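Side-chain contacts in proline iminopeptidase-related protein (Thermus thermophilus, PDB 2YYS), which is of unknown function but belongs to the peptidase S33 family of alpha/beta hydrolases and may therefore act as a peptidase: residues 108-113 with 122-127; 29-34 with 83-88; 207-212 with 233-238; 223-226 with 231-234; 54-59 with 90-95. All coordinates share one frame; numbering follows the deposited sequence.

Contact 1 (108-113 with 122-127); sequences VALEVL and AILLAP
Leu124 of strand 122-125 pushes its forked end between Ala109 and Leu110 of helix 108-113. From CB, which points toward the helix, the side chain bends to CG beside the backbone N (chi1 -45°), and its two methyls divide the work. CD1 goes to Leu110, lying 4.1 Å from Leu110 CD2 and about as far from Leu110 CD1, so one methyl faces a whole fork. CD2 goes to the smaller neighbour and stops 4.1 Å from Ala109 CB. Leu110 and Leu124 cross at about a right angle. Two residues earlier on the strand, Ala122 offers its CB to the helix, and Leu113 CD1 comes down to 3.9 Å from Ala122 CB. Helix and strand run nearly antiparallel, at 160°, with their axes 9.7 Å apart at closest. Ala109 and Ala122 stand where the backbones come nearest, their CA atoms 7.3 Å apart. Both elements belong to the beta-alpha-beta crossover made by strand 97-102, helix 105-115 and strand 119-125. Leu99 touches Ala122 from the neighbouring strand on one flank, and Leu221 touches Leu113 and Ala122 from the other. Every touching group here is a methyl or a methyl-bearing fork, all of them buried, so cohesion rests on the fit of apolar surfaces and the exclusion of water rather than on directed bonds.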
# COMPACT_ATOMS: atom_id res chain seq x y z
N VAL A 108 2.91 -3.73 -5.84
CA VAL A 108 2.74 -2.93 -7.04
C VAL A 108 3.93 -1.99 -7.19
O VAL A 108 4.49 -1.88 -8.27
CB VAL A 108 1.41 -2.13 -7.05
CG1 VAL A 108 1.28 -1.33 -8.32
CG2 VAL A 108 0.20 -3.07 -6.88
N ALA A 109 4.33 -1.33 -6.11
CA ALA A 109 5.47 -0.41 -6.14
C ALA A 109 6.78 -1.09 -6.54
O ALA A 109 7.54 -0.56 -7.33
CB ALA A 109 5.63 0.26 -4.79
N LEU A 110 7.04 -2.26 -5.98
CA LEU A 110 8.25 -3.01 -6.29
C LEU A 110 8.26 -3.48 -7.75
O LEU A 110 9.29 -3.44 -8.39
CB LEU A 110 8.41 -4.20 -5.34
CG LEU A 110 8.70 -3.73 -3.92
CD1 LEU A 110 8.32 -4.78 -2.90
CD2 LEU A 110 10.16 -3.34 -3.78
N GLU A 111 7.11 -3.89 -8.26
CA GLU A 111 7.00 -4.24 -9.68
C GLU A 111 7.15 -3.02 -10.59
O GLU A 111 7.74 -3.13 -11.66
CB GLU A 111 5.69 -4.97 -9.97
CG GLU A 111 5.76 -6.44 -9.61
CD GLU A 111 6.74 -7.18 -10.50
OE1 GLU A 111 6.43 -7.36 -11.70
OE2 GLU A 111 7.84 -7.53 -10.00
N VAL A 112 6.62 -1.87 -10.17
CA VAL A 112 6.84 -0.63 -10.93
C VAL A 112 8.34 -0.31 -10.97
O VAL A 112 8.88 -0.02 -12.03
CB VAL A 112 6.05 0.55 -10.34
CG1 VAL A 112 6.55 1.88 -10.89
CG2 VAL A 112 4.56 0.41 -10.62
N LEU A 113 9.01 -0.35 -9.83
CA LEU A 113 10.46 -0.12 -9.79
C LEU A 113 11.23 -1.10 -10.68
O LEU A 113 12.12 -0.70 -11.41
CB LEU A 113 10.99 -0.22 -8.37
CG LEU A 113 10.70 0.96 -7.44
CD1 LEU A 113 10.91 0.52 -6.00
CD2 LEU A 113 11.57 2.14 -7.78
N ALA A 122 11.19 4.64 -3.57
CA ALA A 122 9.94 4.33 -2.90
C ALA A 122 10.06 4.29 -1.39
O ALA A 122 11.12 4.01 -0.84
CB ALA A 122 9.35 3.00 -3.41
N ILE A 123 8.95 4.62 -0.74
CA ILE A 123 8.77 4.38 0.67
C ILE A 123 7.64 3.37 0.78
O ILE A 123 6.52 3.62 0.31
CB ILE A 123 8.45 5.70 1.42
CG1 ILE A 123 9.61 6.69 1.24
CG2 ILE A 123 8.21 5.43 2.89
CD1 ILE A 123 9.36 8.11 1.77
N LEU A 124 7.96 2.22 1.36
CA LEU A 124 7.01 1.15 1.61
C LEU A 124 6.53 1.20 3.06
O LEU A 124 7.30 0.95 3.99
CB LEU A 124 7.66 -0.20 1.32
CG LEU A 124 8.47 -0.33 0.02
CD1 LEU A 124 9.07 -1.75 -0.12
CD2 LEU A 124 7.62 -0.00 -1.18
N LEU A 125 5.26 1.55 3.23
CA LEU A 125 4.64 1.55 4.54
C LEU A 125 3.93 0.24 4.76
O LEU A 125 3.06 -0.13 3.97
CB LEU A 125 3.64 2.70 4.65
CG LEU A 125 4.13 4.08 4.20
CD1 LEU A 125 2.98 5.07 4.22
CD2 LEU A 125 5.26 4.57 5.07
N ALA A 126 4.27 -0.45 5.84
CA ALA A 126 3.57 -1.68 6.20
C ALA A 126 3.43 -2.62 5.00
O ALA A 126 2.33 -3.04 4.65
CB ALA A 126 2.21 -1.33 6.75
N PRO A 127 4.54 -2.96 4.37
CA PRO A 127 4.48 -3.75 3.13
C PRO A 127 3.89 -5.14 3.36
O PRO A 127 4.16 -5.77 4.40
CB PRO A 127 5.94 -3.84 2.71
CG PRO A 127 6.69 -3.75 4.04
CD PRO A 127 5.92 -2.71 4.80

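Contact 2 (29-34 with 83-88); sequences FVLHGG and EDTLLL
Thr85 and Leu88, three residues apart on one flank of helix 83-88, meet Leu31 and Phe29 of strand 29-31. Just before them, Asp84 turns to a salt bridge with Arg61. Thr85 then presents two different branches. Its OG1 sits beside the backbone N (chi1 -56°), where it can reach back one turn to hydrogen-bond Leu81 O; this settles the polar end, and Leu31 CD2 packs against Thr85 OG1 at 3.7 Å without a bond. The other branch, CG2, lies 4.4 Å from Phe29 CD1, while Thr85 O stands 4.3 Å from Phe29 CE1. Leu86 points away from the strand and packs on Val112. Leu88 closes the contact: with CG anti to the backbone N (chi1 177°), Leu88 CG comes to the edge of the Phe29 ring, near its plane, 4.0 Å from Phe29 CE1, and Leu88 CD2 is 4.1 Å from that same Phe29 CE1. Beyond the strand, His32-Gly33-Gly34 begins the HGGP sequence which in S33 peptidases typically borders the oxyanion hole. Strand 29-31 and helix 83-88 run nearly antiparallel, at 157°. In the sheet, strand 27-31 lies between strands 54-58 and 97-102. Leu88 also touches Phe58 on the first of those strands and Phe29 meets Phe97 and Leu99 on the second, while Val112 of helix 105-115 packs on Thr85.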
# COMPACT_ATOMS: atom_id res chain seq x y z
N PHE A 29 3.76 9.15 -6.61
CA PHE A 29 2.53 8.43 -6.82
C PHE A 29 2.23 7.55 -5.61
O PHE A 29 3.14 6.91 -5.06
CB PHE A 29 2.62 7.59 -8.10
CG PHE A 29 2.45 8.41 -9.34
CD1 PHE A 29 1.33 8.29 -10.12
CD2 PHE A 29 3.40 9.35 -9.69
CE1 PHE A 29 1.16 9.07 -11.26
CE2 PHE A 29 3.23 10.13 -10.83
CZ PHE A 29 2.11 10.00 -11.60
N VAL A 30 0.97 7.54 -5.18
CA VAL A 30 0.58 6.83 -3.97
C VAL A 30 -0.15 5.56 -4.36
O VAL A 30 -1.10 5.60 -5.14
CB VAL A 30 -0.29 7.71 -3.07
CG1 VAL A 30 -0.72 6.97 -1.79
CG2 VAL A 30 0.48 8.95 -2.70
N LEU A 31 0.33 4.44 -3.84
CA LEU A 31 -0.25 3.13 -4.11
C LEU A 31 -0.90 2.57 -2.84
O LEU A 31 -0.21 2.09 -1.93
CB LEU A 31 0.83 2.20 -4.66
CG LEU A 31 1.28 2.53 -6.09
CD1 LEU A 31 2.59 1.82 -6.44
CD2 LEU A 31 0.19 2.15 -7.09
N HIS A 32 -2.23 2.64 -2.76
CA HIS A 32 -2.96 2.10 -1.61
C HIS A 32 -2.96 0.56 -1.62
O HIS A 32 -2.57 -0.08 -2.61
CB HIS A 32 -4.40 2.62 -1.56
CG HIS A 32 -5.25 2.06 -2.65
ND1 HIS A 32 -5.62 2.78 -3.76
CD2 HIS A 32 -5.76 0.82 -2.83
CE1 HIS A 32 -6.33 2.02 -4.56
NE2 HIS A 32 -6.43 0.82 -4.02
N GLY A 33 -3.46 -0.01 -0.54
CA GLY A 33 -3.47 -1.44 -0.35
C GLY A 33 -4.84 -2.04 -0.60
O GLY A 33 -5.68 -1.43 -1.22
N GLY A 34 -5.04 -3.26 -0.13
CA GLY A 34 -6.25 -4.00 -0.39
C GLY A 34 -5.87 -5.42 -0.77
O GLY A 34 -5.39 -6.14 0.08
N GLU A 83 1.00 -1.35 -14.70
CA GLU A 83 0.94 -0.66 -15.99
C GLU A 83 0.06 0.58 -15.92
O GLU A 83 0.39 1.62 -16.49
CB GLU A 83 0.48 -1.66 -17.07
CG GLU A 83 1.59 -2.65 -17.44
CD GLU A 83 1.10 -4.02 -17.89
OE1 GLU A 83 1.88 -5.01 -17.77
OE2 GLU A 83 -0.06 -4.14 -18.35
N ASP A 84 -1.04 0.48 -15.16
CA ASP A 84 -1.91 1.61 -14.89
C ASP A 84 -1.14 2.77 -14.29
O ASP A 84 -1.39 3.91 -14.60
CB ASP A 84 -3.00 1.23 -13.89
CG ASP A 84 -4.16 0.50 -14.52
OD1 ASP A 84 -4.20 0.35 -15.77
OD2 ASP A 84 -5.09 0.06 -13.82
N THR A 85 -0.20 2.46 -13.40
CA THR A 85 0.54 3.51 -12.72
C THR A 85 1.33 4.31 -13.75
O THR A 85 1.32 5.54 -13.72
CB THR A 85 1.45 2.91 -11.64
OG1 THR A 85 0.67 2.12 -10.73
CG2 THR A 85 2.06 4.01 -10.78
N LEU A 86 2.00 3.62 -14.66
CA LEU A 86 2.77 4.28 -15.71
C LEU A 86 1.88 5.01 -16.69
O LEU A 86 2.21 6.11 -17.09
CB LEU A 86 3.65 3.28 -16.47
CG LEU A 86 5.05 3.11 -15.91
CD1 LEU A 86 5.87 4.39 -16.05
CD2 LEU A 86 5.01 2.63 -14.43
N LEU A 87 0.76 4.40 -17.08
CA LEU A 87 -0.17 5.06 -17.99
C LEU A 87 -0.74 6.33 -17.35
O LEU A 87 -0.91 7.35 -18.01
CB LEU A 87 -1.28 4.10 -18.42
CG LEU A 87 -0.81 2.95 -19.32
CD1 LEU A 87 -1.89 1.90 -19.50
CD2 LEU A 87 -0.37 3.46 -20.72
N LEU A 88 -0.99 6.28 -16.05
CA LEU A 88 -1.49 7.46 -15.35
C LEU A 88 -0.42 8.56 -15.38
O LEU A 88 -0.73 9.72 -15.66
CB LEU A 88 -1.88 7.11 -13.90
CG LEU A 88 -2.34 8.29 -13.03
CD1 LEU A 88 -3.51 9.02 -13.67
CD2 LEU A 88 -2.71 7.82 -11.62

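Contact 3 (207-212 with 233-238)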
# COMPACT_ATOMS: atom_id res chain seq x y z
N ARG A 207 -2.00 -17.26 -2.64
CA ARG A 207 -0.82 -18.08 -2.92
C ARG A 207 0.41 -17.24 -3.25
O ARG A 207 1.51 -17.77 -3.34
CB ARG A 207 -1.09 -19.07 -4.06
CG ARG A 207 -2.21 -20.06 -3.75
CD ARG A 207 -2.37 -21.17 -4.79
NE ARG A 207 -2.53 -20.65 -6.14
CZ ARG A 207 -3.70 -20.36 -6.74
NH1 ARG A 207 -4.86 -20.53 -6.11
NH2 ARG A 207 -3.71 -19.89 -7.98
N LEU A 208 0.24 -15.93 -3.44
CA LEU A 208 1.35 -15.10 -3.91
C LEU A 208 2.37 -14.84 -2.81
O LEU A 208 2.06 -14.18 -1.82
CB LEU A 208 0.85 -13.77 -4.49
CG LEU A 208 1.97 -12.79 -4.87
CD1 LEU A 208 2.86 -13.36 -6.00
CD2 LEU A 208 1.38 -11.45 -5.27
N ASP A 209 3.57 -15.37 -2.99
CA ASP A 209 4.71 -14.98 -2.19
C ASP A 209 5.72 -14.27 -3.08
O ASP A 209 6.49 -14.90 -3.79
CB ASP A 209 5.35 -16.21 -1.54
CG ASP A 209 6.55 -15.85 -0.69
OD1 ASP A 209 6.71 -14.66 -0.34
OD2 ASP A 209 7.38 -16.70 -0.32
N TYR A 210 5.72 -12.94 -3.02
CA TYR A 210 6.63 -12.10 -3.79
C TYR A 210 8.09 -12.12 -3.27
O TYR A 210 8.99 -11.59 -3.93
CB TYR A 210 6.09 -10.66 -3.80
CG TYR A 210 6.75 -9.76 -4.81
CD1 TYR A 210 6.51 -9.92 -6.17
CD2 TYR A 210 7.65 -8.78 -4.41
CE1 TYR A 210 7.14 -9.11 -7.12
CE2 TYR A 210 8.29 -7.97 -5.34
CZ TYR A 210 8.02 -8.14 -6.70
OH TYR A 210 8.64 -7.34 -7.63
N THR A 211 8.31 -12.72 -2.10
CA THR A 211 9.63 -12.73 -1.46
C THR A 211 10.83 -13.02 -2.38
O THR A 211 11.82 -12.30 -2.32
CB THR A 211 9.67 -13.71 -0.29
OG1 THR A 211 8.64 -13.41 0.65
CG2 THR A 211 10.96 -13.56 0.51
N PRO A 212 10.77 -14.07 -3.21
CA PRO A 212 11.95 -14.44 -4.02
C PRO A 212 12.36 -13.38 -5.04
O PRO A 212 13.49 -13.39 -5.50
CB PRO A 212 11.51 -15.73 -4.74
CG PRO A 212 10.30 -16.21 -4.04
CD PRO A 212 9.64 -14.98 -3.45
N TYR A 233 4.54 -6.96 10.20
CA TYR A 233 5.71 -7.18 11.06
C TYR A 233 5.53 -8.48 11.85
O TYR A 233 4.43 -8.74 12.35
CB TYR A 233 5.92 -5.99 12.02
CG TYR A 233 7.28 -6.01 12.68
CD1 TYR A 233 8.41 -5.58 11.99
CD2 TYR A 233 7.46 -6.54 13.95
CE1 TYR A 233 9.67 -5.66 12.55
CE2 TYR A 233 8.73 -6.61 14.53
CZ TYR A 233 9.82 -6.17 13.82
OH TYR A 233 11.08 -6.24 14.35
N PRO A 234 6.58 -9.29 12.03
CA PRO A 234 7.97 -9.01 11.63
C PRO A 234 8.41 -9.40 10.21
O PRO A 234 9.61 -9.27 9.95
CB PRO A 234 8.78 -9.85 12.64
CG PRO A 234 7.90 -11.03 12.94
CD PRO A 234 6.48 -10.56 12.77
N TYR A 235 7.52 -9.83 9.32
CA TYR A 235 7.97 -10.21 7.98
C TYR A 235 8.64 -9.06 7.23
O TYR A 235 9.48 -9.30 6.37
CB TYR A 235 6.83 -10.80 7.15
CG TYR A 235 7.37 -11.68 6.06
CD1 TYR A 235 7.69 -13.01 6.31
CD2 TYR A 235 7.62 -11.17 4.79
CE1 TYR A 235 8.23 -13.82 5.32
CE2 TYR A 235 8.15 -11.96 3.80
CZ TYR A 235 8.45 -13.28 4.06
OH TYR A 235 8.99 -14.05 3.06
N ALA A 236 8.29 -7.82 7.56
CA ALA A 236 8.87 -6.65 6.93
C ALA A 236 10.39 -6.58 7.12
O ALA A 236 11.07 -5.94 6.33
CB ALA A 236 8.21 -5.36 7.44
N GLU A 237 10.92 -7.24 8.15
CA GLU A 237 12.37 -7.38 8.32
C GLU A 237 13.00 -8.12 7.14
O GLU A 237 14.08 -7.74 6.69
CB GLU A 237 12.73 -8.15 9.60
CG GLU A 237 12.27 -7.51 10.90
CD GLU A 237 13.22 -6.44 11.42
OE1 GLU A 237 14.14 -6.04 10.66
OE2 GLU A 237 13.02 -5.99 12.57
N GLU A 238 12.36 -9.20 6.68
CA GLU A 238 12.79 -9.94 5.49
C GLU A 238 12.79 -9.04 4.26
O GLU A 238 13.74 -9.07 3.47
CB GLU A 238 11.89 -11.17 5.22
CG GLU A 238 12.07 -12.36 6.17
CD GLU A 238 13.46 -12.97 6.11
OE1 GLU A 238 14.17 -12.80 5.10
OE2 GLU A 238 13.85 -13.61 7.10
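An Asx turn running from Asp209 to Thr211 receives the phenol of Tyr235, joining the connection before strand 221-226 of the alpha/beta hydrolase fold to the lead-in to helix 236-243. Asp209 OD1 closes the turn by accepting from Thr211 N at 3.1 Å, the N-H approaching from well above the carboxylate plane. The same oxygen takes a second bond through its syn lone pair, from Thr211 OG1 at 2.5 Å. Thr211 OG1 in turn accepts from Tyr235 OH at 2.5 Å, so the hydroxyls form a relay ending on the carboxylate, whose negative charge would be expected to strengthen both short bonds. Thr211 and Tyr235 come from opposite directions, and OG1 lies at the edge of the ring, near its plane. Tyr235 extends that far because its CG is anti to the backbone N (chi1 -156°). Thr211 CG2 packs 3.3 Å from Tyr235 OH. A valine at Thr211 would probably leave Tyr235 OH without this acceptor and Asp209 OD1 held by the backbone N-H of the turn, without its hydroxyl donor. Asn130 ND2 supplies a further bond to Tyr235 OH, and the Trp133 ring meets the tyrosine ring. Glu238 CB lies 4.1 Å above one face of the Tyr235 ring, toward its rim. In the approach to helix 236-243, Tyr233 OH donates to Glu237 OE2 at 2.6 Å, entering at the anti lone pair, away from Glu237 OE1.

Contact 4 (223-226 with 231-234); sequences VLVG and TSYP
Val225 on strand 221-226 splits its methyls between Ser232 and Tyr233 of the loop that leads to helix 236-243, a strand-loop-helix connection within the alpha/beta hydrolase fold. In this fold the loop after such a strand commonly carries the catalytic acid. The valine is turned so that CG1 occupies the crowded position between the backbone N and the carbonyl carbon (chi1 66°), leaving CG2 anti to the N. That rotation aims both methyls at the loop. CG2 packs against Ser232, 3.4 Å from Ser232 OG and 3.7 Å from Ser232 CB. The serine oxygen is itself anti to its backbone N (chi1 -172°), a setting that also lets it hydrogen-bond Pro127 O, beyond neighbouring strand 119-125, so this buried hydroxyl has a polar partner although a methyl covers it. The other methyl, Val225 CG1, approaches the Tyr233 ring obliquely, 3.8 Å from Tyr233 CD1, and the two side chains cross at about a right angle. Pro234, which follows a cis peptide bond, sets its CB 3.7 Å above one face of the same ring, offset toward the rim. Val249 on strand 247-250 touches both Val225 and Tyr233. Gly226 contributes through its backbone alone: Gly226 O lies 3.4 Å from Tyr233 CB and 4.0 Å from Tyr233 CG, at the root of the aromatic side chain.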
# COMPACT_ATOMS: atom_id res chain seq x y z
N VAL A 223 11.68 1.24 4.34
CA VAL A 223 10.58 0.49 4.90
C VAL A 223 10.24 1.09 6.26
O VAL A 223 11.11 1.24 7.12
CB VAL A 223 10.92 -1.00 5.06
CG1 VAL A 223 9.79 -1.74 5.74
CG2 VAL A 223 11.24 -1.64 3.70
N LEU A 224 8.98 1.44 6.43
CA LEU A 224 8.42 1.93 7.70
C LEU A 224 7.28 1.02 8.07
O LEU A 224 6.40 0.77 7.25
CB LEU A 224 7.85 3.34 7.55
CG LEU A 224 8.73 4.56 7.75
CD1 LEU A 224 9.87 4.57 6.78
CD2 LEU A 224 7.89 5.83 7.60
N VAL A 225 7.28 0.54 9.30
CA VAL A 225 6.28 -0.43 9.73
C VAL A 225 6.03 -0.33 11.23
O VAL A 225 6.90 0.06 12.00
CB VAL A 225 6.72 -1.86 9.32
CG1 VAL A 225 7.97 -2.28 10.09
CG2 VAL A 225 5.60 -2.87 9.51
N GLY A 226 4.83 -0.70 11.65
CA GLY A 226 4.48 -0.68 13.06
C GLY A 226 4.90 -1.99 13.69
O GLY A 226 4.67 -3.05 13.13
N THR A 231 -0.20 -7.65 10.32
CA THR A 231 -0.29 -7.93 8.88
C THR A 231 1.02 -7.73 8.12
O THR A 231 1.09 -8.08 6.94
CB THR A 231 -1.36 -7.07 8.19
OG1 THR A 231 -0.94 -5.70 8.10
CG2 THR A 231 -2.66 -7.05 8.96
N SER A 232 2.03 -7.17 8.77
CA SER A 232 3.29 -6.81 8.10
C SER A 232 4.55 -7.17 8.88
O SER A 232 5.52 -7.61 8.29
CB SER A 232 3.32 -5.30 7.83
OG SER A 232 4.42 -4.94 7.02
N TYR A 233 4.54 -6.96 10.20
CA TYR A 233 5.71 -7.18 11.06
C TYR A 233 5.53 -8.48 11.85
O TYR A 233 4.43 -8.74 12.35
CB TYR A 233 5.92 -5.99 12.02
CG TYR A 233 7.28 -6.01 12.68
CD1 TYR A 233 8.41 -5.58 11.99
CD2 TYR A 233 7.46 -6.54 13.95
CE1 TYR A 233 9.67 -5.66 12.55
CE2 TYR A 233 8.73 -6.61 14.53
CZ TYR A 233 9.82 -6.17 13.82
OH TYR A 233 11.08 -6.24 14.35
N PRO A 234 6.58 -9.29 12.03
CA PRO A 234 7.97 -9.01 11.63
C PRO A 234 8.41 -9.40 10.21
O PRO A 234 9.61 -9.27 9.95
CB PRO A 234 8.78 -9.85 12.64
CG PRO A 234 7.90 -11.03 12.94
CD PRO A 234 6.48 -10.56 12.77

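Contact 5 (54-59 with 90-95); sequences RVVYFD and EALGVE
Arg54 and Val56 reach from strand 54-58 to Leu92 and Val94, at the C-terminal end of helix 78-91. Val56 and Leu92 meet tip to tip, with Val56 CG1 3.7 Å from Leu92 CD1. Arg54, stretched from CG to NE with CG anti to the backbone N (chi1 -179°), carries its guanidinium to the helix terminus. There Arg54 NH2 makes a weak bond to Leu92 O at 3.5 Å, while a water 2.8 Å from Arg54 NH1 lies in the guanidinium plane and donates to Leu92 O, also at 2.8 Å. Val94 slides past the arginine in the opposite direction, its CG2 over one face of the group and 3.4 Å from Arg54 NH1. A Schellman motif turns the chain here: Gly93 takes positive phi, Gly93 N bonds back to Glu90 O at 3.1 Å, and the chain leaves the helix toward Val94. Outside the two segments, Asp19 OD2 forms a salt bridge with Arg54 NH2. A leucine in place of Arg54 would probably leave Asp19 without its positive mate and the bridging water without its guanidinium donor. Val56 also touches Val17 and Leu88.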
# COMPACT_ATOMS: atom_id res chain seq x y z
N ARG A 54 4.58 17.20 -5.74
CA ARG A 54 3.38 16.93 -6.50
C ARG A 54 2.98 15.50 -6.18
O ARG A 54 3.70 14.55 -6.52
CB ARG A 54 3.64 17.07 -7.99
CG ARG A 54 2.43 16.84 -8.85
CD ARG A 54 2.71 17.00 -10.30
NE ARG A 54 1.54 16.77 -11.12
CZ ARG A 54 1.55 16.79 -12.44
NH1 ARG A 54 2.67 17.01 -13.10
NH2 ARG A 54 0.43 16.58 -13.10
N VAL A 55 1.85 15.33 -5.51
CA VAL A 55 1.42 14.03 -5.06
C VAL A 55 0.15 13.61 -5.82
O VAL A 55 -0.86 14.31 -5.83
CB VAL A 55 1.13 14.02 -3.56
CG1 VAL A 55 0.93 12.60 -3.08
CG2 VAL A 55 2.25 14.67 -2.80
N VAL A 56 0.23 12.44 -6.42
CA VAL A 56 -0.88 11.88 -7.18
C VAL A 56 -1.47 10.75 -6.35
O VAL A 56 -0.94 9.62 -6.32
CB VAL A 56 -0.40 11.40 -8.56
CG1 VAL A 56 -1.56 10.87 -9.38
CG2 VAL A 56 0.29 12.52 -9.28
N TYR A 57 -2.52 11.07 -5.61
CA TYR A 57 -3.31 10.06 -4.92
C TYR A 57 -4.30 9.53 -5.93
O TYR A 57 -4.92 10.29 -6.65
CB TYR A 57 -4.05 10.63 -3.70
CG TYR A 57 -3.19 11.40 -2.71
CD1 TYR A 57 -2.56 10.75 -1.66
CD2 TYR A 57 -3.03 12.77 -2.83
CE1 TYR A 57 -1.78 11.47 -0.75
CE2 TYR A 57 -2.26 13.48 -1.94
CZ TYR A 57 -1.63 12.83 -0.90
OH TYR A 57 -0.85 13.55 -0.01
N PHE A 58 -4.42 8.22 -6.02
CA PHE A 58 -5.43 7.64 -6.88
C PHE A 58 -5.98 6.34 -6.33
O PHE A 58 -5.32 5.65 -5.54
CB PHE A 58 -4.93 7.49 -8.32
CG PHE A 58 -3.89 6.43 -8.53
CD1 PHE A 58 -4.23 5.22 -9.10
CD2 PHE A 58 -2.56 6.67 -8.24
CE1 PHE A 58 -3.28 4.25 -9.32
CE2 PHE A 58 -1.58 5.70 -8.46
CZ PHE A 58 -1.94 4.49 -9.00
N ASP A 59 -7.21 6.05 -6.73
CA ASP A 59 -7.82 4.78 -6.44
C ASP A 59 -7.59 3.90 -7.66
O ASP A 59 -7.81 4.32 -8.80
CB ASP A 59 -9.31 4.92 -6.18
CG ASP A 59 -9.62 5.64 -4.89
OD1 ASP A 59 -8.68 6.09 -4.19
OD2 ASP A 59 -10.80 5.80 -4.50
N GLU A 90 1.90 9.06 -17.53
CA GLU A 90 2.01 9.59 -18.89
C GLU A 90 0.82 10.48 -19.22
O GLU A 90 0.99 11.50 -19.86
CB GLU A 90 2.20 8.45 -19.90
CG GLU A 90 3.61 7.87 -19.82
CD GLU A 90 3.78 6.51 -20.49
OE1 GLU A 90 2.84 6.04 -21.18
OE2 GLU A 90 4.89 5.91 -20.33
N ALA A 91 -0.36 10.13 -18.73
CA ALA A 91 -1.56 10.94 -18.94
C ALA A 91 -1.40 12.30 -18.27
O ALA A 91 -1.85 13.31 -18.79
CB ALA A 91 -2.80 10.22 -18.42
N LEU A 92 -0.71 12.33 -17.13
CA LEU A 92 -0.48 13.57 -16.39
C LEU A 92 0.79 14.32 -16.83
O LEU A 92 1.07 15.39 -16.31
CB LEU A 92 -0.43 13.30 -14.89
CG LEU A 92 -1.68 12.67 -14.24
CD1 LEU A 92 -1.40 12.40 -12.76
CD2 LEU A 92 -2.92 13.56 -14.42
N GLY A 93 1.55 13.76 -17.77
CA GLY A 93 2.77 14.37 -18.28
C GLY A 93 3.93 14.33 -17.29
O GLY A 93 4.83 15.16 -17.35
N VAL A 94 3.91 13.37 -16.37
CA VAL A 94 4.99 13.17 -15.41
C VAL A 94 5.95 12.12 -15.97
O VAL A 94 5.52 11.01 -16.30
CB VAL A 94 4.45 12.72 -14.04
CG1 VAL A 94 5.59 12.47 -13.05
CG2 VAL A 94 3.47 13.75 -13.47
N GLU A 95 7.23 12.45 -16.07
CA GLU A 95 8.22 11.54 -16.66
C GLU A 95 8.89 10.66 -15.63
O GLU A 95 9.01 9.46 -15.82
CB GLU A 95 9.32 12.34 -17.34
CG GLU A 95 9.01 12.79 -18.75
CD GLU A 95 10.17 13.59 -19.28
OE1 GLU A 95 11.18 12.96 -19.69
OE2 GLU A 95 10.11 14.84 -19.21
O HOH W 1 2.91 17.50 -15.85

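Overall arrangement
All five contacts belong to one alpha/beta hydrolase domain. Contacts 2 and 5, with centres 9 Å apart, share helix 78-91 and join neighbouring strands through Val30 N and Val56 O at 3.0 Å. Contact 1 lies 10 Å from contact 2, centre to centre, and its helix packs on Leu31. Toward the other edge, Pro127 O meets Ser232 OG at 2.8 Å to tie contact 1 to contact 4, and Glu111 OE2 meets Tyr210 OH at 2.5 Å to tie it to contact 3. Contacts 3 and 5 lie farthest apart, about 28 Å between centres. Segments 29-34 and 122-127 run past their strands, and 231-234 follows strand 221-226, where this fold usually places its active site; a glycerol, probably from the crystallisation liquor, hydrogen-bonds Gly34 O.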